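Local coordinates for protein exocyst complex component EXO70 (Saccharomyces cerevisiae, PDB 2B1E) that helps to tether secretory vesicles to sites of exocytosis as a subunit of the exocyst complex, and takes part in assembly of that complex, at residues I27-G32 with K39-V44; S284-A289 with R321-Y326; E484-K489 with S535-S540. All blocks are in the same frame, centred on the assembly; numbering follows the deposited sequence.

How the contacts relate
The three contacts are strung along an elongated, mainly helical chain without strands and share no helix. Contact 2 lies close to the middle of the chain, while contacts 1 and 3 lie on opposite sides of its centre, their own centres about 128 Å apart. Contacts 2 and 3 are buried; contact 1 is only partly so. All three join helices through carbon-rich side chains rather than direct hydrogen bonds. Contact 1 sets a methyl over a tyrosine ring and adds a bridging water, contact 2 gathers round an oblique phenylalanine pair, and contact 3 lays an isoleucine against a tyrosine and a serine, with polar ends paired elsewhere.

Contact 1: I27-G32 with K39-V44; sequences IILQKG and KQYTQV
Tyr41 offers one face of its ring to Leu29, and CD2 of that leucine stands almost squarely over the ring centre. CD2 of Leu29 lies 3.6 Å from the centroid of the Tyr41 ring and only 14° off the ring normal, a CH-pi contact in which the two side chains meet at about a right angle. With chi1 at -172°, CG of Tyr41 lies opposite the backbone N, and the ring reaches toward the facing helix. The same ring reaches the turn at the end of that helix, where CD1 of Tyr41 lies 4.2 Å from C of Gly32. Gly32 has a positive phi of 98°, which suits glycine, and it leaves the helix there to become the N-cap of helix 33-36. In the plane of the Tyr41 ring, a water lies 2.7 Å from OH of Tyr41 and donates to O of Leu29 over 2.8 Å, so a water links the phenol to the backbone of the same leucine whose methyl lies on the ring.

Further along, Val44, the last residue of 39-44, reaches Leu29 tip to tip: CG1 of Val44 packs 3.6 Å from CG of Leu29 and also touches CD1. Its other branch, CG2 of Val44, approaches CG2 of Ile28 more loosely, at 4.4 Å. Leu29 thus fits between Tyr41 and Val44, residues three apart on one helix face, and Ser82 of helix 66-94 touches both Leu29 and Tyr41. Helix 15-30 and helix 38-56 run in roughly opposite directions here, and the short helix 33-36 links them: the arrangement amounts to the turn end of a roughly antiparallel helical hairpin in the N-terminal part of this rod-like, all-alpha chain.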
loop_
_atom_site.group_PDB
_atom_site.type_symbol
_atom_site.label_atom_id
_atom_site.label_comp_id
_atom_site.label_asym_id
_atom_site.label_seq_id
_atom_site.Cartn_x
_atom_site.Cartn_y
_atom_site.Cartn_z
ATOM N N ILE A 27 14.623 10.843 65.283
ATOM C CA ILE A 27 15.469 9.678 65.493
ATOM C C ILE A 27 14.908 8.514 64.684
ATOM O O ILE A 27 15.648 7.768 64.032
ATOM C CB ILE A 27 15.555 9.332 67.006
ATOM C CG1 ILE A 27 16.384 10.413 67.712
ATOM C CG2 ILE A 27 16.166 7.941 67.203
ATOM C CD1 ILE A 27 16.466 10.290 69.227
ATOM N N ILE A 28 13.592 8.366 64.704
ATOM C CA ILE A 28 12.955 7.292 63.944
ATOM C C ILE A 28 13.221 7.489 62.452
ATOM O O ILE A 28 13.720 6.585 61.755
ATOM C CB ILE A 28 11.431 7.273 64.184
ATOM C CG1 ILE A 28 11.142 6.973 65.659
ATOM C CG2 ILE A 28 10.778 6.224 63.288
ATOM C CD1 ILE A 28 9.666 6.944 66.012
ATOM N N LEU A 29 12.894 8.680 61.965
ATOM C CA LEU A 29 13.081 9.003 60.554
ATOM C C LEU A 29 14.536 8.832 60.097
ATOM O O LEU A 29 14.792 8.474 58.946
ATOM C CB LEU A 29 12.607 10.435 60.283
ATOM C CG LEU A 29 11.094 10.669 60.382
ATOM C CD1 LEU A 29 10.798 12.160 60.305
ATOM C CD2 LEU A 29 10.372 9.915 59.249
ATOM N N GLN A 30 15.471 9.079 61.010
ATOM C CA GLN A 30 16.907 8.970 60.742
ATOM C C GLN A 30 17.323 7.565 60.306
ATOM O O GLN A 30 18.327 7.403 59.610
ATOM C CB GLN A 30 17.696 9.365 61.996
ATOM C CG GLN A 30 19.217 9.394 61.837
ATOM C CD GLN A 30 19.730 10.712 61.265
ATOM O OE1 GLN A 30 19.432 11.795 61.790
ATOM N NE2 GLN A 30 20.519 10.628 60.192
ATOM N N LYS A 31 16.545 6.557 60.708
ATOM C CA LYS A 31 16.843 5.167 60.365
ATOM C C LYS A 31 16.629 4.864 58.884
ATOM O O LYS A 31 17.137 3.868 58.371
ATOM C CB LYS A 31 15.985 4.218 61.201
ATOM C CG LYS A 31 16.095 4.423 62.702
ATOM C CD LYS A 31 14.947 3.737 63.429
ATOM C CE LYS A 31 14.964 4.048 64.926
ATOM N NZ LYS A 31 13.911 3.291 65.670
ATOM N N GLY A 32 15.866 5.707 58.195
ATOM C CA GLY A 32 15.648 5.474 56.779
ATOM C C GLY A 32 14.345 4.778 56.452
ATOM O O GLY A 32 13.799 4.042 57.270
ATOM N N LYS A 39 5.150 3.067 54.774
ATOM C CA LYS A 39 3.898 3.612 55.290
ATOM C C LYS A 39 4.107 4.256 56.668
ATOM O O LYS A 39 3.591 5.348 56.935
ATOM C CB LYS A 39 2.837 2.511 55.357
ATOM C CG LYS A 39 2.496 1.913 53.986
ATOM C CD LYS A 39 1.351 0.908 54.072
ATOM C CE LYS A 39 1.703 -0.308 54.923
ATOM N NZ LYS A 39 2.693 -1.235 54.284
ATOM N N GLN A 40 4.889 3.597 57.524
ATOM C CA GLN A 40 5.179 4.106 58.870
ATOM C C GLN A 40 5.970 5.406 58.785
ATOM O O GLN A 40 5.785 6.326 59.596
ATOM C CB GLN A 40 6.003 3.088 59.676
ATOM C CG GLN A 40 5.277 1.809 60.066
ATOM C CD GLN A 40 4.853 0.984 58.871
ATOM O OE1 GLN A 40 5.628 0.776 57.932
ATOM N NE2 GLN A 40 3.612 0.501 58.899
ATOM N N TYR A 41 6.868 5.457 57.804
ATOM C CA TYR A 41 7.707 6.626 57.575
ATOM C C TYR A 41 6.829 7.825 57.197
ATOM O O TYR A 41 6.934 8.884 57.811
ATOM C CB TYR A 41 8.736 6.327 56.465
ATOM C CG TYR A 41 9.792 7.401 56.250
ATOM C CD1 TYR A 41 11.065 7.296 56.828
ATOM C CD2 TYR A 41 9.524 8.513 55.454
ATOM C CE1 TYR A 41 12.041 8.272 56.609
ATOM C CE2 TYR A 41 10.485 9.492 55.231
ATOM C CZ TYR A 41 11.740 9.369 55.809
ATOM O OH TYR A 41 12.678 10.351 55.586
ATOM N N THR A 42 5.961 7.678 56.202
ATOM C CA THR A 42 5.113 8.807 55.832
ATOM C C THR A 42 4.178 9.176 56.972
ATOM O O THR A 42 3.747 10.329 57.080
ATOM C CB THR A 42 4.260 8.537 54.583
ATOM O OG1 THR A 42 3.433 7.391 54.800
ATOM C CG2 THR A 42 5.148 8.328 53.360
ATOM N N GLN A 43 3.863 8.203 57.822
ATOM C CA GLN A 43 2.982 8.470 58.951
ATOM C C GLN A 43 3.683 9.386 59.950
ATOM O O GLN A 43 3.060 10.272 60.547
ATOM C CB GLN A 43 2.574 7.164 59.638
ATOM C CG GLN A 43 1.452 7.356 60.632
ATOM C CD GLN A 43 0.268 8.081 60.013
ATOM O OE1 GLN A 43 -0.276 7.657 58.982
ATOM N NE2 GLN A 43 -0.137 9.186 60.637
ATOM N N VAL A 44 4.980 9.178 60.150
ATOM C CA VAL A 44 5.717 10.038 61.068
ATOM C C VAL A 44 5.820 11.451 60.488
ATOM O O VAL A 44 5.687 12.442 61.208
ATOM C CB VAL A 44 7.121 9.488 61.352
ATOM C CG1 VAL A 44 7.946 10.539 62.092
ATOM C CG2 VAL A 44 7.011 8.221 62.196
HETATM O O HOH W 1 15.137 10.157 56.790
#

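Contact 2: S284-A289 with R321-Y326; sequences SLFRDA and RKFSEY
The Phe286 ring receives Phe323 over one face, with CE1 of Phe323 3.8 Å above the plane and displaced toward the rim of the ring. The ring centroids of Phe286 and Phe323 are 5.3 Å apart and the planes meet at 47°, an oblique pairing that is neither a stack nor a T-shape. At the edge of the Phe323 ring, and in its plane, sits a backbone oxygen: O of Leu285 lies 3.6 Å from CZ of Phe323. The weakly positive rim of the ring is a reasonable place for a carbonyl oxygen, which also accepts a weak helical bond from N of Ala289.

Apolar carbons complete the seat for Phe323. CG of Leu285 lies 4.0 Å from CZ of Phe323, the two side chains sliding past each other in opposite directions. One turn on, CB of Ala289 meets CE2 of Phe323 at the same separation of 4.0 Å. Chi1 of Phe323, at -98°, is well away from a staggered value, and with it the ring lies among Leu285, Phe286 and Ala289. Three of the four residues in touch are buried, so the contact is a piece of hydrophobic core.

Around it, Phe286 and Phe371 of helix 364-391 form an edge-to-face pair, as do Phe323 and Phe244. Ser246 and Phe247 of helix 245-259 touch Leu285, while Cys330 of helix 327-333 touches Phe323. Helix 268-299 and the C-terminal part of helix 311-323 are thereby joined inside a many-helix bundle near the middle of the chain.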
loop_
_atom_site.group_PDB
_atom_site.type_symbol
_atom_site.label_atom_id
_atom_site.label_comp_id
_atom_site.label_asym_id
_atom_site.label_seq_id
_atom_site.Cartn_x
_atom_site.Cartn_y
_atom_site.Cartn_z
ATOM N N SER A 284 -0.085 8.260 -5.302
ATOM C CA SER A 284 0.669 8.666 -6.478
ATOM C C SER A 284 1.390 7.461 -7.061
ATOM O O SER A 284 1.746 7.441 -8.236
ATOM C CB SER A 284 1.687 9.744 -6.108
ATOM O OG SER A 284 1.040 10.898 -5.603
ATOM N N LEU A 285 1.604 6.453 -6.225
ATOM C CA LEU A 285 2.287 5.247 -6.660
ATOM C C LEU A 285 1.518 4.605 -7.820
ATOM O O LEU A 285 2.115 4.105 -8.773
ATOM C CB LEU A 285 2.403 4.273 -5.486
ATOM C CG LEU A 285 3.415 3.138 -5.628
ATOM C CD1 LEU A 285 4.787 3.718 -5.925
ATOM C CD2 LEU A 285 3.444 2.312 -4.346
ATOM N N PHE A 286 0.191 4.645 -7.738
ATOM C CA PHE A 286 -0.668 4.071 -8.770
ATOM C C PHE A 286 -0.745 4.970 -9.998
ATOM O O PHE A 286 -0.541 4.517 -11.125
ATOM C CB PHE A 286 -2.068 3.834 -8.203
ATOM C CG PHE A 286 -2.116 2.754 -7.159
ATOM C CD1 PHE A 286 -2.351 1.434 -7.520
ATOM C CD2 PHE A 286 -1.872 3.051 -5.822
ATOM C CE1 PHE A 286 -2.339 0.422 -6.564
ATOM C CE2 PHE A 286 -1.857 2.045 -4.860
ATOM C CZ PHE A 286 -2.089 0.729 -5.232
ATOM N N ARG A 287 -1.041 6.246 -9.777
ATOM C CA ARG A 287 -1.128 7.197 -10.875
ATOM C C ARG A 287 0.181 7.166 -11.663
ATOM O O ARG A 287 0.183 7.231 -12.893
ATOM C CB ARG A 287 -1.374 8.603 -10.330
ATOM C CG ARG A 287 -1.622 9.654 -11.395
ATOM C CD ARG A 287 -1.757 11.031 -10.760
ATOM N NE ARG A 287 -2.219 12.049 -11.701
ATOM C CZ ARG A 287 -1.528 12.481 -12.754
ATOM N NH1 ARG A 287 -0.327 11.985 -13.020
ATOM N NH2 ARG A 287 -2.039 13.421 -13.538
ATOM N N ASP A 288 1.292 7.052 -10.941
ATOM C CA ASP A 288 2.615 7.020 -11.552
ATOM C C ASP A 288 2.830 5.815 -12.458
ATOM O O ASP A 288 3.459 5.933 -13.509
ATOM C CB ASP A 288 3.699 7.035 -10.472
ATOM C CG ASP A 288 5.096 6.985 -11.054
ATOM O OD1 ASP A 288 5.445 7.889 -11.845
ATOM O OD2 ASP A 288 5.845 6.041 -10.725
ATOM N N ALA A 289 2.323 4.658 -12.041
ATOM C CA ALA A 289 2.463 3.436 -12.829
ATOM C C ALA A 289 1.834 3.625 -14.205
ATOM O O ALA A 289 2.392 3.200 -15.216
ATOM C CB ALA A 289 1.799 2.267 -12.113
ATOM N N ARG A 321 4.210 -6.817 -11.415
ATOM C CA ARG A 321 4.655 -8.021 -10.722
ATOM C C ARG A 321 5.083 -7.677 -9.301
ATOM O O ARG A 321 4.885 -8.462 -8.376
ATOM C CB ARG A 321 5.833 -8.651 -11.474
ATOM C CG ARG A 321 6.326 -9.984 -10.905
ATOM C CD ARG A 321 5.247 -11.048 -10.996
ATOM N NE ARG A 321 5.789 -12.406 -10.982
ATOM C CZ ARG A 321 6.170 -13.065 -9.891
ATOM N NH1 ARG A 321 6.074 -12.504 -8.689
ATOM N NH2 ARG A 321 6.654 -14.295 -10.008
ATOM N N LYS A 322 5.671 -6.498 -9.134
ATOM C CA LYS A 322 6.118 -6.062 -7.819
ATOM C C LYS A 322 4.916 -5.581 -7.011
ATOM O O LYS A 322 4.846 -5.789 -5.798
ATOM C CB LYS A 322 7.154 -4.945 -7.956
ATOM C CG LYS A 322 8.359 -5.321 -8.814
ATOM C CD LYS A 322 9.391 -4.203 -8.863
ATOM C CE LYS A 322 10.445 -4.468 -9.928
ATOM N NZ LYS A 322 11.117 -5.787 -9.753
ATOM N N PHE A 323 3.973 -4.942 -7.695
ATOM C CA PHE A 323 2.754 -4.446 -7.067
ATOM C C PHE A 323 2.008 -5.622 -6.440
ATOM O O PHE A 323 1.511 -5.527 -5.320
ATOM C CB PHE A 323 1.856 -3.786 -8.114
ATOM C CG PHE A 323 1.962 -2.292 -8.166
ATOM C CD1 PHE A 323 1.266 -1.500 -7.260
ATOM C CD2 PHE A 323 2.739 -1.670 -9.140
ATOM C CE1 PHE A 323 1.340 -0.109 -7.320
ATOM C CE2 PHE A 323 2.820 -0.277 -9.210
ATOM C CZ PHE A 323 2.118 0.505 -8.299
ATOM N N SER A 324 1.948 -6.731 -7.172
ATOM C CA SER A 324 1.256 -7.934 -6.717
ATOM C C SER A 324 1.924 -8.618 -5.529
ATOM O O SER A 324 1.313 -9.460 -4.877
ATOM C CB SER A 324 1.132 -8.943 -7.864
ATOM O OG SER A 324 2.384 -9.538 -8.164
ATOM N N GLU A 325 3.178 -8.276 -5.252
ATOM C CA GLU A 325 3.883 -8.881 -4.129
ATOM C C GLU A 325 3.466 -8.187 -2.837
ATOM O O GLU A 325 3.781 -8.642 -1.736
ATOM C CB GLU A 325 5.399 -8.779 -4.329
ATOM C CG GLU A 325 5.896 -9.483 -5.587
ATOM C CD GLU A 325 7.409 -9.427 -5.743
ATOM O OE1 GLU A 325 7.991 -8.330 -5.589
ATOM O OE2 GLU A 325 8.014 -10.481 -6.032
ATOM N N TYR A 326 2.749 -7.078 -2.989
ATOM C CA TYR A 326 2.255 -6.299 -1.860
ATOM C C TYR A 326 0.734 -6.268 -1.938
ATOM O O TYR A 326 0.125 -5.201 -1.980
ATOM C CB TYR A 326 2.798 -4.867 -1.916
ATOM C CG TYR A 326 4.254 -4.728 -1.533
ATOM C CD1 TYR A 326 4.621 -4.238 -0.279
ATOM C CD2 TYR A 326 5.268 -5.069 -2.428
ATOM C CE1 TYR A 326 5.964 -4.088 0.074
ATOM C CE2 TYR A 326 6.613 -4.925 -2.087
ATOM C CZ TYR A 326 6.955 -4.434 -0.836
ATOM O OH TYR A 326 8.284 -4.287 -0.499
#

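Contact 3: E484-K489 with S535-S540; sequences EQIKEK and SRYKDS
Ile486 carries most of the first shell, with each of its branches finding a partner on 535-540. CG2 of Ile486 packs 3.8 Å from CB of Tyr537 and touches the base of the ring, and CG1 of Ile486 approaches CD2 of Tyr537 at 4.1 Å. The longer branch passes on to Ser540, where CD1 of Ile486 lies 3.3 Å from OG of Ser540, beside the serine CB. Farther up the tyrosine, CE of Lys489 lies 4.1 Å from OH of Tyr537, the lysine chain passing the phenol end at a slant.

In the next shell, Ser540 is tied back to its own chain. OG of Ser540 donates to O of Tyr537 over 2.9 Å, and N of Ser540 reaches that oxygen over 3.0 Å from the same face of the carbonyl plane. The two bonds tie Ser540 back to Tyr537, which probably helps to keep its hydroxyl beside Ile486, with OG anti to the carbonyl carbon (chi1 -60°). CG of Arg536 covers one face of the Tyr537 ring, over its centre.

Farther out, the polar tips are fixed near the end of helix 440-473: NZ of Lys489 bonds with O of Ser470, and OH of Tyr537 with OD1 of Asp474. Lys489 and Tyr537 thus keep their carbon parts in the interface, while their polar ends are satisfied beyond it. Chemically, the join of helix 483-504 to the C-terminal part of helix 512-537 and the residues after it rests mainly on van der Waals packing, and hydrogen bonding to a third part of the chain probably sets the orientation of its longer side chains.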
loop_
_atom_site.group_PDB
_atom_site.type_symbol
_atom_site.label_atom_id
_atom_site.label_comp_id
_atom_site.label_asym_id
_atom_site.label_seq_id
_atom_site.Cartn_x
_atom_site.Cartn_y
_atom_site.Cartn_z
ATOM N N GLU A 484 -15.512 -14.244 -69.804
ATOM C CA GLU A 484 -14.454 -13.290 -69.510
ATOM C C GLU A 484 -14.625 -12.558 -68.197
ATOM O O GLU A 484 -13.654 -12.368 -67.469
ATOM C CB GLU A 484 -14.325 -12.264 -70.640
ATOM C CG GLU A 484 -13.501 -12.768 -71.807
ATOM C CD GLU A 484 -12.136 -13.257 -71.363
ATOM O OE1 GLU A 484 -11.399 -12.469 -70.730
ATOM O OE2 GLU A 484 -11.804 -14.429 -71.641
ATOM N N GLN A 485 -15.851 -12.135 -67.896
ATOM C CA GLN A 485 -16.115 -11.409 -66.656
ATOM C C GLN A 485 -16.021 -12.348 -65.454
ATOM O O GLN A 485 -15.668 -11.935 -64.349
ATOM C CB GLN A 485 -17.502 -10.759 -66.705
ATOM C CG GLN A 485 -17.770 -9.766 -65.575
ATOM C CD GLN A 485 -16.804 -8.590 -65.586
ATOM O OE1 GLN A 485 -15.598 -8.757 -65.393
ATOM N NE2 GLN A 485 -17.331 -7.391 -65.819
ATOM N N ILE A 486 -16.343 -13.615 -65.678
ATOM C CA ILE A 486 -16.277 -14.597 -64.610
ATOM C C ILE A 486 -14.825 -14.939 -64.273
ATOM O O ILE A 486 -14.454 -14.971 -63.105
ATOM C CB ILE A 486 -17.063 -15.865 -64.991
ATOM C CG1 ILE A 486 -18.547 -15.505 -65.116
ATOM C CG2 ILE A 486 -16.870 -16.958 -63.929
ATOM C CD1 ILE A 486 -19.389 -16.546 -65.798
ATOM N N LYS A 487 -13.998 -15.193 -65.281
ATOM C CA LYS A 487 -12.601 -15.506 -64.999
ATOM C C LYS A 487 -11.973 -14.329 -64.257
ATOM O O LYS A 487 -11.177 -14.509 -63.338
ATOM C CB LYS A 487 -11.818 -15.773 -66.286
ATOM C CG LYS A 487 -12.159 -17.090 -66.956
ATOM C CD LYS A 487 -11.169 -17.424 -68.065
ATOM C CE LYS A 487 -11.175 -16.370 -69.163
ATOM N NZ LYS A 487 -12.523 -16.228 -69.782
ATOM N N GLU A 488 -12.345 -13.121 -64.661
ATOM C CA GLU A 488 -11.821 -11.931 -64.022
ATOM C C GLU A 488 -12.178 -11.926 -62.540
ATOM O O GLU A 488 -11.377 -11.491 -61.715
ATOM C CB GLU A 488 -12.368 -10.674 -64.691
ATOM C CG GLU A 488 -11.860 -9.392 -64.059
ATOM C CD GLU A 488 -10.365 -9.190 -64.255
ATOM O OE1 GLU A 488 -9.771 -8.387 -63.499
ATOM O OE2 GLU A 488 -9.786 -9.821 -65.170
ATOM N N LYS A 489 -13.372 -12.407 -62.188
ATOM C CA LYS A 489 -13.739 -12.420 -60.774
ATOM C C LYS A 489 -12.824 -13.364 -60.002
ATOM O O LYS A 489 -12.427 -13.065 -58.876
ATOM C CB LYS A 489 -15.197 -12.846 -60.568
ATOM C CG LYS A 489 -16.224 -11.826 -61.041
ATOM C CD LYS A 489 -17.637 -12.269 -60.680
ATOM C CE LYS A 489 -18.682 -11.518 -61.503
ATOM N NZ LYS A 489 -18.585 -10.041 -61.332
ATOM N N SER A 535 -18.789 -23.014 -56.560
ATOM C CA SER A 535 -19.938 -23.808 -56.981
ATOM C C SER A 535 -20.872 -23.014 -57.896
ATOM O O SER A 535 -21.463 -23.554 -58.825
ATOM C CB SER A 535 -20.708 -24.289 -55.755
ATOM O OG SER A 535 -21.844 -25.045 -56.136
ATOM N N ARG A 536 -20.986 -21.722 -57.636
ATOM C CA ARG A 536 -21.860 -20.864 -58.421
ATOM C C ARG A 536 -21.359 -20.657 -59.855
ATOM O O ARG A 536 -22.158 -20.555 -60.797
ATOM C CB ARG A 536 -22.004 -19.508 -57.716
ATOM C CG ARG A 536 -22.975 -18.533 -58.383
ATOM C CD ARG A 536 -23.005 -17.159 -57.687
ATOM N NE ARG A 536 -23.703 -17.164 -56.399
ATOM C CZ ARG A 536 -23.114 -17.284 -55.211
ATOM N NH1 ARG A 536 -21.791 -17.412 -55.117
ATOM N NH2 ARG A 536 -23.851 -17.274 -54.106
ATOM N N TYR A 537 -20.043 -20.630 -60.031
ATOM C CA TYR A 537 -19.478 -20.371 -61.353
ATOM C C TYR A 537 -18.617 -21.433 -62.033
ATOM O O TYR A 537 -18.222 -21.247 -63.183
ATOM C CB TYR A 537 -18.653 -19.092 -61.300
ATOM C CG TYR A 537 -19.430 -17.851 -60.949
ATOM C CD1 TYR A 537 -19.230 -17.198 -59.732
ATOM C CD2 TYR A 537 -20.322 -17.288 -61.865
ATOM C CE1 TYR A 537 -19.895 -16.002 -59.439
ATOM C CE2 TYR A 537 -20.986 -16.111 -61.582
ATOM C CZ TYR A 537 -20.770 -15.468 -60.378
ATOM O OH TYR A 537 -21.419 -14.274 -60.136
ATOM N N LYS A 538 -18.311 -22.524 -61.346
ATOM C CA LYS A 538 -17.445 -23.537 -61.932
ATOM C C LYS A 538 -17.936 -24.059 -63.280
ATOM O O LYS A 538 -17.143 -24.281 -64.199
ATOM C CB LYS A 538 -17.265 -24.713 -60.961
ATOM C CG LYS A 538 -18.540 -25.480 -60.679
ATOM C CD LYS A 538 -18.278 -26.698 -59.807
ATOM C CE LYS A 538 -17.534 -27.790 -60.578
ATOM N NZ LYS A 538 -18.403 -28.429 -61.614
ATOM N N ASP A 539 -19.240 -24.239 -63.416
ATOM C CA ASP A 539 -19.757 -24.775 -64.665
ATOM C C ASP A 539 -19.909 -23.768 -65.794
ATOM O O ASP A 539 -20.622 -24.026 -66.763
ATOM C CB ASP A 539 -21.077 -25.509 -64.418
ATOM C CG ASP A 539 -20.878 -26.793 -63.638
ATOM O OD1 ASP A 539 -19.870 -27.479 -63.903
ATOM O OD2 ASP A 539 -21.723 -27.119 -62.776
ATOM N N SER A 540 -19.242 -22.622 -65.671
ATOM C CA SER A 540 -19.287 -21.617 -66.725
ATOM C C SER A 540 -18.290 -22.050 -67.802
ATOM O O SER A 540 -18.330 -21.560 -68.925
ATOM C CB SER A 540 -18.886 -20.237 -66.191
ATOM O OG SER A 540 -19.755 -19.802 -65.160
#